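PDB 6YHH: beta-N-acetylglucosaminidase-like protein Glycoside hydrolase family 20 from Flavobacterium johnsoniae, which probably hydrolyses terminal beta-linked N-acetylglucosamine residues from chitin fragments, as a chitobiase of bacterial chitin breakdown. Local coordinates for residues A[417-420]-A[421-424]; A[159-162]-A[163-167]; A[578-582]-A[583-587]; A[502-505]-A[506-510]. One frame throughout, in Å; residues are numbered along the deposited sequence.

Interaction 1 of 4, residues A[417-420]-A[421-424]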
loop_
_atom_site.group_PDB
_atom_site.type_symbol
_atom_site.label_atom_id
_atom_site.label_comp_id
_atom_site.label_asym_id
_atom_site.label_seq_id
_atom_site.Cartn_x
_atom_site.Cartn_y
_atom_site.Cartn_z
ATOM N N MET A 417 -6.736 -21.788 1.737
ATOM C CA MET A 417 -5.324 -21.948 2.134
ATOM C C MET A 417 -4.716 -23.299 1.795
ATOM O O MET A 417 -3.748 -23.761 2.452
ATOM C CB MET A 417 -5.070 -21.563 3.616
ATOM C CG MET A 417 -5.678 -20.200 3.992
ATOM S SD MET A 417 -5.344 -18.881 2.818
ATOM C CE MET A 417 -3.611 -18.635 3.071
ATOM N N TYR A 418 -5.256 -23.923 0.782
ATOM C CA TYR A 418 -4.666 -25.224 0.284
ATOM C C TYR A 418 -3.326 -25.014 -0.400
ATOM O O TYR A 418 -2.971 -23.942 -0.886
ATOM C CB TYR A 418 -5.669 -25.870 -0.671
ATOM C CG TYR A 418 -7.054 -26.191 -0.157
ATOM C CD1 TYR A 418 -7.255 -26.758 1.057
ATOM C CD2 TYR A 418 -8.172 -25.991 -0.957
ATOM C CE1 TYR A 418 -8.488 -27.116 1.511
ATOM C CE2 TYR A 418 -9.430 -26.345 -0.525
ATOM C CZ TYR A 418 -9.597 -26.895 0.702
ATOM O OH TYR A 418 -10.863 -27.284 1.150
ATOM N N PRO A 419 -2.534 -26.105 -0.472
ATOM C CA PRO A 419 -1.247 -26.015 -1.164
ATOM C C PRO A 419 -1.392 -25.661 -2.637
ATOM O O PRO A 419 -2.405 -26.063 -3.274
ATOM C CB PRO A 419 -0.680 -27.436 -1.020
ATOM C CG PRO A 419 -1.486 -28.067 0.055
ATOM C CD PRO A 419 -2.869 -27.441 0.009
ATOM N N VAL A 420 -0.389 -24.961 -3.166
ATOM C CA VAL A 420 -0.401 -24.513 -4.549
ATOM C C VAL A 420 -0.651 -25.676 -5.529
ATOM O O VAL A 420 -1.338 -25.509 -6.515
ATOM C CB VAL A 420 0.786 -23.654 -4.923
ATOM C CG1 VAL A 420 2.103 -24.519 -4.937
ATOM C CG2 VAL A 420 0.617 -22.964 -6.241
ATOM N N ALA A 421 -0.056 -26.849 -5.282
ATOM C CA ALA A 421 -0.235 -27.929 -6.258
ATOM C C ALA A 421 -1.663 -28.377 -6.425
ATOM O O ALA A 421 -2.020 -28.762 -7.511
ATOM C CB ALA A 421 0.622 -29.116 -5.851
ATOM N N SER A 422 -2.506 -28.269 -5.382
ATOM C CA SER A 422 -3.915 -28.619 -5.551
ATOM C C SER A 422 -4.594 -27.683 -6.569
ATOM O O SER A 422 -5.426 -28.145 -7.345
ATOM C CB SER A 422 -4.693 -28.570 -4.238
ATOM O OG SER A 422 -4.806 -27.231 -3.833
ATOM N N HIS A 423 -4.224 -26.411 -6.599
ATOM C CA HIS A 423 -4.750 -25.499 -7.579
ATOM C C HIS A 423 -4.116 -25.639 -8.990
ATOM O O HIS A 423 -4.813 -25.568 -9.990
ATOM C CB HIS A 423 -4.615 -24.039 -7.041
ATOM C CG HIS A 423 -5.266 -23.854 -5.743
ATOM N ND1 HIS A 423 -6.594 -24.131 -5.537
ATOM C CD2 HIS A 423 -4.805 -23.316 -4.588
ATOM C CE1 HIS A 423 -6.902 -23.848 -4.282
ATOM N NE2 HIS A 423 -5.835 -23.363 -3.692
ATOM N N TYR A 424 -2.786 -25.885 -9.019
ATOM C CA TYR A 424 -2.065 -25.961 -10.285
ATOM C C TYR A 424 -2.498 -27.119 -11.106
ATOM O O TYR A 424 -2.553 -27.002 -12.327
ATOM C CB TYR A 424 -0.576 -26.075 -9.988
ATOM C CG TYR A 424 0.329 -26.003 -11.200
ATOM C CD1 TYR A 424 0.244 -24.948 -12.064
ATOM C CD2 TYR A 424 1.186 -27.053 -11.484
ATOM C CE1 TYR A 424 1.096 -24.865 -13.148
ATOM C CE2 TYR A 424 2.036 -27.031 -12.561
ATOM C CZ TYR A 424 1.990 -25.955 -13.403
ATOM O OH TYR A 424 2.809 -25.896 -14.471
HETATM O O HOH W 1 -6.695 -22.624 -1.182
#

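Interaction 2 of 4, residues A[159-162]-A[163-167]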
loop_
_atom_site.group_PDB
_atom_site.type_symbol
_atom_site.label_atom_id
_atom_site.label_comp_id
_atom_site.label_asym_id
_atom_site.label_seq_id
_atom_site.Cartn_x
_atom_site.Cartn_y
_atom_site.Cartn_z
ATOM N N PRO A 159 -10.515 -1.708 -0.639
ATOM C CA PRO A 159 -10.527 -0.354 -1.239
ATOM C C PRO A 159 -9.968 -0.324 -2.692
ATOM O O PRO A 159 -9.337 -1.261 -3.183
ATOM C CB PRO A 159 -9.618 0.447 -0.309
ATOM C CG PRO A 159 -9.843 -0.167 0.996
ATOM C CD PRO A 159 -9.773 -1.671 0.625
ATOM N N VAL A 160 -10.237 0.827 -3.327
ATOM C CA VAL A 160 -9.820 1.056 -4.700
ATOM C C VAL A 160 -8.393 0.664 -4.922
ATOM O O VAL A 160 -8.074 0.041 -5.972
ATOM C CB VAL A 160 -10.080 2.517 -5.084
ATOM C CG1 VAL A 160 -9.337 2.876 -6.345
ATOM C CG2 VAL A 160 -11.562 2.784 -5.157
ATOM N N ASP A 161 -7.463 0.998 -4.000
ATOM C CA ASP A 161 -6.052 0.669 -4.238
ATOM C C ASP A 161 -5.791 -0.841 -4.375
ATOM O O ASP A 161 -4.916 -1.276 -5.134
ATOM C CB ASP A 161 -5.100 1.283 -3.194
ATOM C CG ASP A 161 -5.385 0.824 -1.772
ATOM O OD1 ASP A 161 -6.460 0.985 -1.315
ATOM O OD2 ASP A 161 -4.442 0.360 -1.132
ATOM N N VAL A 162 -6.515 -1.627 -3.575
ATOM C CA VAL A 162 -6.358 -3.078 -3.646
ATOM C C VAL A 162 -6.818 -3.580 -4.993
ATOM O O VAL A 162 -6.142 -4.414 -5.642
ATOM C CB VAL A 162 -7.205 -3.784 -2.578
ATOM C CG1 VAL A 162 -7.073 -5.295 -2.691
ATOM C CG2 VAL A 162 -6.766 -3.363 -1.138
ATOM N N VAL A 163 -7.951 -3.069 -5.473
ATOM C CA VAL A 163 -8.530 -3.520 -6.739
ATOM C C VAL A 163 -7.563 -3.165 -7.877
ATOM O O VAL A 163 -7.252 -4.021 -8.739
ATOM C CB VAL A 163 -9.904 -2.851 -6.952
ATOM C CG1 VAL A 163 -10.432 -3.158 -8.353
ATOM C CG2 VAL A 163 -10.888 -3.293 -5.880
ATOM N N LYS A 164 -7.055 -1.928 -7.891
ATOM C CA LYS A 164 -6.174 -1.486 -8.943
ATOM C C LYS A 164 -4.898 -2.329 -9.021
ATOM O O LYS A 164 -4.521 -2.798 -10.108
ATOM C CB LYS A 164 -5.824 -0.007 -8.838
ATOM C CG LYS A 164 -6.957 0.936 -9.187
ATOM C CD LYS A 164 -6.533 2.366 -9.051
ATOM C CE LYS A 164 -7.562 3.315 -9.576
ATOM N NZ LYS A 164 -7.089 4.758 -9.643
ATOM N N ARG A 165 -4.220 -2.551 -7.896
ATOM C CA ARG A 165 -2.955 -3.273 -8.020
ATOM C C ARG A 165 -3.221 -4.706 -8.420
ATOM O O ARG A 165 -2.346 -5.388 -9.064
ATOM C CB ARG A 165 -2.091 -3.205 -6.781
ATOM C CG ARG A 165 -2.653 -3.809 -5.507
ATOM C CD ARG A 165 -1.733 -3.608 -4.326
ATOM N NE ARG A 165 -2.206 -4.241 -3.115
ATOM C CZ ARG A 165 -2.803 -3.619 -2.084
ATOM N NH1 ARG A 165 -3.228 -4.292 -1.052
ATOM N NH2 ARG A 165 -2.987 -2.293 -2.118
ATOM N N ASN A 166 -4.318 -5.278 -7.959
ATOM C CA ASN A 166 -4.620 -6.652 -8.371
ATOM C C ASN A 166 -4.941 -6.751 -9.884
ATOM O O ASN A 166 -4.629 -7.750 -10.481
ATOM C CB ASN A 166 -5.679 -7.240 -7.453
ATOM C CG ASN A 166 -5.042 -7.770 -6.184
ATOM O OD1 ASN A 166 -4.844 -7.029 -5.145
ATOM N ND2 ASN A 166 -4.653 -8.998 -6.252
ATOM N N LEU A 167 -5.561 -5.733 -10.457
ATOM C CA LEU A 167 -5.752 -5.691 -11.887
ATOM C C LEU A 167 -4.382 -5.670 -12.558
ATOM O O LEU A 167 -4.170 -6.375 -13.572
ATOM C CB LEU A 167 -6.578 -4.449 -12.288
ATOM C CG LEU A 167 -8.045 -4.617 -11.957
ATOM C CD1 LEU A 167 -8.824 -3.267 -12.032
ATOM C CD2 LEU A 167 -8.721 -5.692 -12.793
#

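Interaction 3 of 4, residues A[578-582]-A[583-587]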
loop_
_atom_site.group_PDB
_atom_site.type_symbol
_atom_site.label_atom_id
_atom_site.label_comp_id
_atom_site.label_asym_id
_atom_site.label_seq_id
_atom_site.Cartn_x
_atom_site.Cartn_y
_atom_site.Cartn_z
ATOM N N LEU A 578 16.256 -40.586 3.407
ATOM C CA LEU A 578 15.752 -41.926 3.664
ATOM C C LEU A 578 16.102 -42.841 2.497
ATOM O O LEU A 578 16.291 -44.041 2.728
ATOM C CB LEU A 578 14.250 -41.952 3.844
ATOM C CG LEU A 578 13.825 -41.288 5.152
ATOM C CD1 LEU A 578 12.304 -41.104 5.117
ATOM C CD2 LEU A 578 14.268 -42.124 6.315
ATOM N N ALA A 579 16.211 -42.270 1.323
ATOM C CA ALA A 579 16.584 -42.981 0.086
ATOM C C ALA A 579 18.076 -43.321 0.064
ATOM O O ALA A 579 18.464 -44.329 -0.538
ATOM C CB ALA A 579 16.272 -42.120 -1.085
ATOM N N ASN A 580 18.893 -42.509 0.708
ATOM C CA ASN A 580 20.358 -42.655 0.701
ATOM C C ASN A 580 20.867 -41.991 1.950
ATOM O O ASN A 580 21.063 -40.759 1.952
ATOM C CB ASN A 580 20.966 -42.018 -0.557
ATOM C CG ASN A 580 22.502 -42.091 -0.571
ATOM O OD1 ASN A 580 23.124 -42.419 0.389
ATOM N ND2 ASN A 580 23.082 -41.717 -1.629
ATOM N N LYS A 581 21.166 -42.812 2.960
ATOM C CA LYS A 581 21.544 -42.355 4.303
ATOM C C LYS A 581 23.042 -42.013 4.408
ATOM O O LYS A 581 23.738 -42.447 5.309
ATOM C CB LYS A 581 21.131 -43.405 5.309
ATOM C CG LYS A 581 19.637 -43.634 5.393
ATOM C CD LYS A 581 19.240 -44.501 6.583
ATOM C CE LYS A 581 17.745 -44.476 6.841
ATOM N NZ LYS A 581 17.259 -45.712 7.538
ATOM N N SER A 582 23.485 -41.197 3.486
ATOM C CA SER A 582 24.836 -40.677 3.413
ATOM C C SER A 582 25.128 -39.672 4.538
ATOM O O SER A 582 24.164 -39.067 5.110
ATOM C CB SER A 582 25.077 -39.988 2.087
ATOM O OG SER A 582 24.348 -38.745 1.912
ATOM N N ALA A 583 26.421 -39.484 4.861
ATOM C CA ALA A 583 26.763 -38.485 5.827
ATOM C C ALA A 583 26.228 -37.105 5.486
ATOM O O ALA A 583 25.733 -36.342 6.385
ATOM C CB ALA A 583 28.290 -38.398 6.012
ATOM N N ASP A 584 26.383 -36.728 4.233
ATOM C CA ASP A 584 26.056 -35.412 3.801
ATOM C C ASP A 584 24.567 -35.240 3.909
ATOM O O ASP A 584 24.120 -34.150 4.329
ATOM C CB ASP A 584 26.439 -35.171 2.327
ATOM C CG ASP A 584 27.947 -34.872 2.135
ATOM O OD1 ASP A 584 28.660 -34.684 3.154
ATOM O OD2 ASP A 584 28.404 -34.814 0.960
ATOM N N ASN A 585 23.827 -36.274 3.486
ATOM C CA ASN A 585 22.351 -36.181 3.565
ATOM C C ASN A 585 21.869 -36.104 5.004
ATOM O O ASN A 585 20.897 -35.365 5.283
ATOM C CB ASN A 585 21.680 -37.335 2.810
ATOM C CG ASN A 585 21.709 -37.144 1.289
ATOM O OD1 ASN A 585 22.030 -36.073 0.752
ATOM N ND2 ASN A 585 21.301 -38.183 0.597
ATOM N N LYS A 586 22.467 -36.884 5.904
ATOM C CA LYS A 586 22.082 -36.856 7.302
ATOM C C LYS A 586 22.340 -35.455 7.890
ATOM O O LYS A 586 21.520 -34.904 8.648
ATOM C CB LYS A 586 22.898 -37.855 8.115
ATOM C CG LYS A 586 22.365 -37.995 9.518
ATOM C CD LYS A 586 23.412 -38.614 10.449
ATOM C CE LYS A 586 23.447 -40.082 10.430
ATOM N NZ LYS A 586 24.561 -40.372 11.394
ATOM N N ALA A 587 23.487 -34.875 7.536
ATOM C CA ALA A 587 23.816 -33.527 8.001
ATOM C C ALA A 587 22.815 -32.474 7.470
ATOM O O ALA A 587 22.512 -31.548 8.253
ATOM C CB ALA A 587 25.221 -33.120 7.633
#

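Interaction 4 of 4, residues A[502-505]-A[506-510]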
loop_
_atom_site.group_PDB
_atom_site.type_symbol
_atom_site.label_atom_id
_atom_site.label_comp_id
_atom_site.label_asym_id
_atom_site.label_seq_id
_atom_site.Cartn_x
_atom_site.Cartn_y
_atom_site.Cartn_z
ATOM N N GLY A 502 3.043 -3.039 -6.575
ATOM C CA GLY A 502 2.472 -2.700 -5.269
ATOM C C GLY A 502 1.940 -3.870 -4.494
ATOM O O GLY A 502 1.434 -3.709 -3.371
ATOM N N LEU A 503 2.023 -5.073 -5.047
ATOM C CA LEU A 503 1.451 -6.223 -4.327
ATOM C C LEU A 503 2.157 -6.441 -3.004
ATOM O O LEU A 503 3.383 -6.295 -2.875
ATOM C CB LEU A 503 1.517 -7.537 -5.210
ATOM C CG LEU A 503 0.384 -7.729 -6.243
ATOM C CD1 LEU A 503 -1.031 -7.504 -5.865
ATOM C CD2 LEU A 503 0.544 -6.629 -7.286
ATOM N N THR A 504 1.412 -6.781 -1.968
ATOM C CA THR A 504 1.901 -6.676 -0.585
ATOM C C THR A 504 2.183 -8.027 -0.005
ATOM O O THR A 504 2.423 -8.147 1.191
ATOM C CB THR A 504 0.872 -6.039 0.358
ATOM O OG1 THR A 504 -0.287 -6.885 0.538
ATOM C CG2 THR A 504 0.363 -4.681 -0.150
ATOM N N HIS A 505 2.139 -9.075 -0.820
ATOM C CA HIS A 505 2.227 -10.437 -0.261
ATOM C C HIS A 505 3.480 -10.702 0.598
ATOM O O HIS A 505 3.404 -11.331 1.644
ATOM C CB HIS A 505 2.073 -11.504 -1.329
ATOM C CG HIS A 505 2.956 -11.323 -2.510
ATOM N ND1 HIS A 505 2.916 -10.189 -3.290
ATOM C CD2 HIS A 505 3.869 -12.147 -3.087
ATOM C CE1 HIS A 505 3.825 -10.288 -4.239
ATOM N NE2 HIS A 505 4.363 -11.502 -4.185
ATOM N N ILE A 506 4.610 -10.187 0.186
ATOM C CA ILE A 506 5.871 -10.372 0.913
ATOM C C ILE A 506 5.987 -9.275 1.977
ATOM O O ILE A 506 6.294 -9.546 3.163
ATOM C CB ILE A 506 7.094 -10.355 -0.059
ATOM C CG1 ILE A 506 6.943 -11.471 -1.115
ATOM C CG2 ILE A 506 8.368 -10.605 0.717
ATOM C CD1 ILE A 506 7.809 -11.289 -2.331
ATOM N N LYS A 507 5.785 -8.014 1.599
ATOM C CA LYS A 507 6.150 -6.899 2.500
ATOM C C LYS A 507 5.212 -6.726 3.697
ATOM O O LYS A 507 5.668 -6.346 4.789
ATOM C CB LYS A 507 6.293 -5.574 1.694
ATOM C CG LYS A 507 5.016 -4.960 1.173
ATOM C CD LYS A 507 5.300 -3.849 0.193
ATOM C CE LYS A 507 4.065 -3.139 -0.223
ATOM N NZ LYS A 507 4.310 -2.156 -1.352
ATOM N N ASN A 508 3.911 -7.000 3.520
ATOM C CA ASN A 508 2.995 -6.831 4.618
ATOM C C ASN A 508 3.220 -7.918 5.687
ATOM O O ASN A 508 2.834 -7.740 6.832
ATOM C CB ASN A 508 1.520 -6.773 4.142
ATOM C CG ASN A 508 1.070 -5.387 3.728
ATOM O OD1 ASN A 508 -0.188 -5.138 3.441
ATOM N ND2 ASN A 508 2.003 -4.478 3.661
ATOM N N LYS A 509 3.867 -9.051 5.360
ATOM C CA LYS A 509 4.166 -10.050 6.332
ATOM C C LYS A 509 5.092 -9.488 7.391
ATOM O O LYS A 509 4.928 -9.737 8.567
ATOM C CB LYS A 509 4.876 -11.230 5.622
ATOM C CG LYS A 509 5.341 -12.344 6.520
ATOM C CD LYS A 509 6.068 -13.374 5.685
ATOM C CE LYS A 509 6.485 -14.521 6.539
ATOM N NZ LYS A 509 6.967 -15.663 5.697
ATOM N N ALA A 510 6.044 -8.641 6.976
ATOM C CA ALA A 510 6.997 -8.076 7.982
ATOM C C ALA A 510 6.322 -7.085 8.918
ATOM O O ALA A 510 6.714 -6.962 10.059
ATOM C CB ALA A 510 8.200 -7.384 7.307
HETATM O O HOH W 2 1.573 -1.394 -1.859
HETATM O O HOH W 3 5.010 -4.021 -3.329
HETATM O O HOH W 4 5.203 -7.556 -1.182
#

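Interaction 1 of 4, residues A[417-420]-A[421-424]
Tyr418 meets Ser422 and His423 where the chain turns into helix 420-424. This short helix belongs to the catalytic TIM-barrel domain of glycoside hydrolase family 20. The side chains of Tyr418 and His423 cross at about a right angle. His423 CE1 comes to the edge of the tyrosine ring, near its plane, 4.2 Å from Tyr418 CD2. Tyr418 CG is anti to its carbonyl carbon (chi1 -58°), which carries the ring away from the helix, and its OH bonds to Asn387. The backbone N of Tyr418 donates to water 1 over 2.8 Å. His423 NE2 lies 2.8 Å from the same water, which sits in the plane of the imidazole. His423 ND1 is bonded to the carbonyl of Gly411, so both ring nitrogens have partners and the ring rotation is fixed. With an alanine in place of His423, water 1 and the Gly411 carbonyl would probably each be short of a partner. Pro419 O receives the backbone N of Ser422 at 3.1 Å, from above the carbonyl plane. Ser422 OG also donates to it, at 2.7 Å, but the serine has a second conformer, so this bond need not always be present. The Val420 side chain packs on Ala470 and Met487, on two neighbouring helices. Its carbonyl opens the helical bonding: Tyr424 N donates to Val420 O over 2.9 Å, with an N-H...O angle of 157°.

Interaction 2 of 4, residues A[159-162]-A[163-167]
Arg165 and Asp161 lie side by side, one turn apart, on helix 160-172. This helix is the crossover of the beta-alpha-beta unit between strands 146-152 and 177-184 of the TIM barrel. Both side chains point the same way, but their flat groups do not line up: the carboxylate and guanidinium planes are 61° apart. Asp161 OD2 sits at the guanidinium edge, in its plane, 3.2 Å from Arg165 NH2. The pair is a salt bridge with a weak hydrogen bond. Arg165 NE makes a second salt bridge, to Asp461, so its charge probably faces two carboxylates, the one on Asp161 more loosely held. One face of the guanidinium is laid over Val162, whose CA is 3.8 Å from the plane, toward the rim. Arg165 CG stands between its backbone N and carbonyl carbon (chi1 62°). From there the extended chain runs back to the preceding turn. Val160 and Lys164 also lie side by side and point the same way, an apolar pair in which the extended lysine chain passes along the valine. The backbone carries i to i+4 bonds, such as Lys164 N to Val160 O at 2.9 Å. Between the two side chains the closest approach is Lys164 CE to Val160 CG1, 3.7 Å.

Interaction 3 of 4, residues A[578-582]-A[583-587]
Ser582 is the N-cap of helix 583-607, and its hydroxyl accepts the backbone N-H of Asn585, three residues on. The junction is a short loop joining helix 565-579 to helix 583-607. The capping bond from Asn585 N to Ser582 OG is 3.0 Å long, with an N-H...O angle of 153°. Ser582 OG stands between its own backbone N and carbonyl carbon (chi1 69°), a position that turns it to the first-turn amide. The bond gives a partner to one of the first-turn N-H groups, as N-cap serines do. Asn585 then reaches back with its side chain. Its CG is anti to its carbonyl carbon, and the amide extends past the serine hydroxyl to Asn580, just after the earlier helix ends. There Asn585 ND2 donates to Asn580 O at 2.9 Å, in the plane of both the carbonyl and the amide. Asn580 O holds a second donor, Ser582 N, also at 2.9 Å. That bond closes an inverse gamma turn centred on Lys581. One carbonyl thus takes a backbone donor from the loop and a side-chain donor from the new helix. The contact lies at the surface, and Asn580, Lys581 and Ser582 touch a crystal neighbour. Regular helical bonding follows: Lys586 N donates to Ser582 O over 2.9 Å, tilted 20° from the carbonyl plane.

Interaction 4 of 4, residues A[502-505]-A[506-510]
Asn508 N donates to Thr504 O at 3.0 Å, an i to i+4 bond that leads the chain from the loop into helix 507-517. Farther back, Gly502 has a positive phi of 92°, where a side chain would press on the preceding carbonyl. The carbonyls of Gly502 and Leu503 reach Lys507 through waters. Lys507 NZ donates to water 2 and water 3, which donate in turn to Gly502 O and Leu503 O. Leu503 O takes a second water, water 4, at 2.8 Å, and that water accepts from Lys507 N. The extended lysine chain runs alongside Thr504, with Lys507 CE 4.0 Å from Thr504 CG2. Lys507 NZ also lies at Asn508 of the second subunit. His505 and Ile506 lie side by side and point the same way. Ile506 CG1 stands over one face of the imidazole, 4.1 Å from the ring centroid of His505 and 29° off its normal, a CH-pi contact. His505 NE2 is hydrogen-bonded to the carbonyl of Ser495. A serine in place of His505 would probably leave the Ser495 carbonyl without this mate and Ile506 CG1 without a ring to cover. The loop enters helix 507-517 with waters bridging its carbonyls to Lys507, at a place where two subunits meet.

In the fold
Interactions 2 and 4 touch each other. Arg165 CD packs on Gly502 O at 3.3 Å, and Asp461 binds both Arg165 NE and Thr504 N. Together they join the barrel helix 160-172 to the loop before helix 507-517, and both reach the second subunit. Interaction 4 is buried and relies on waters and a CH-pi contact. Interaction 2 is partly buried and carries the salt bridge. Interaction 1, also partly buried and in the barrel domain, is about 20 Å from interaction 4, centre to centre, and likewise uses a water bridge. Interaction 3 stands apart at the surface, about 48 Å from interaction 2 between centres, and uses one serine capping bond and a side-chain amide bond to a loop carbonyl.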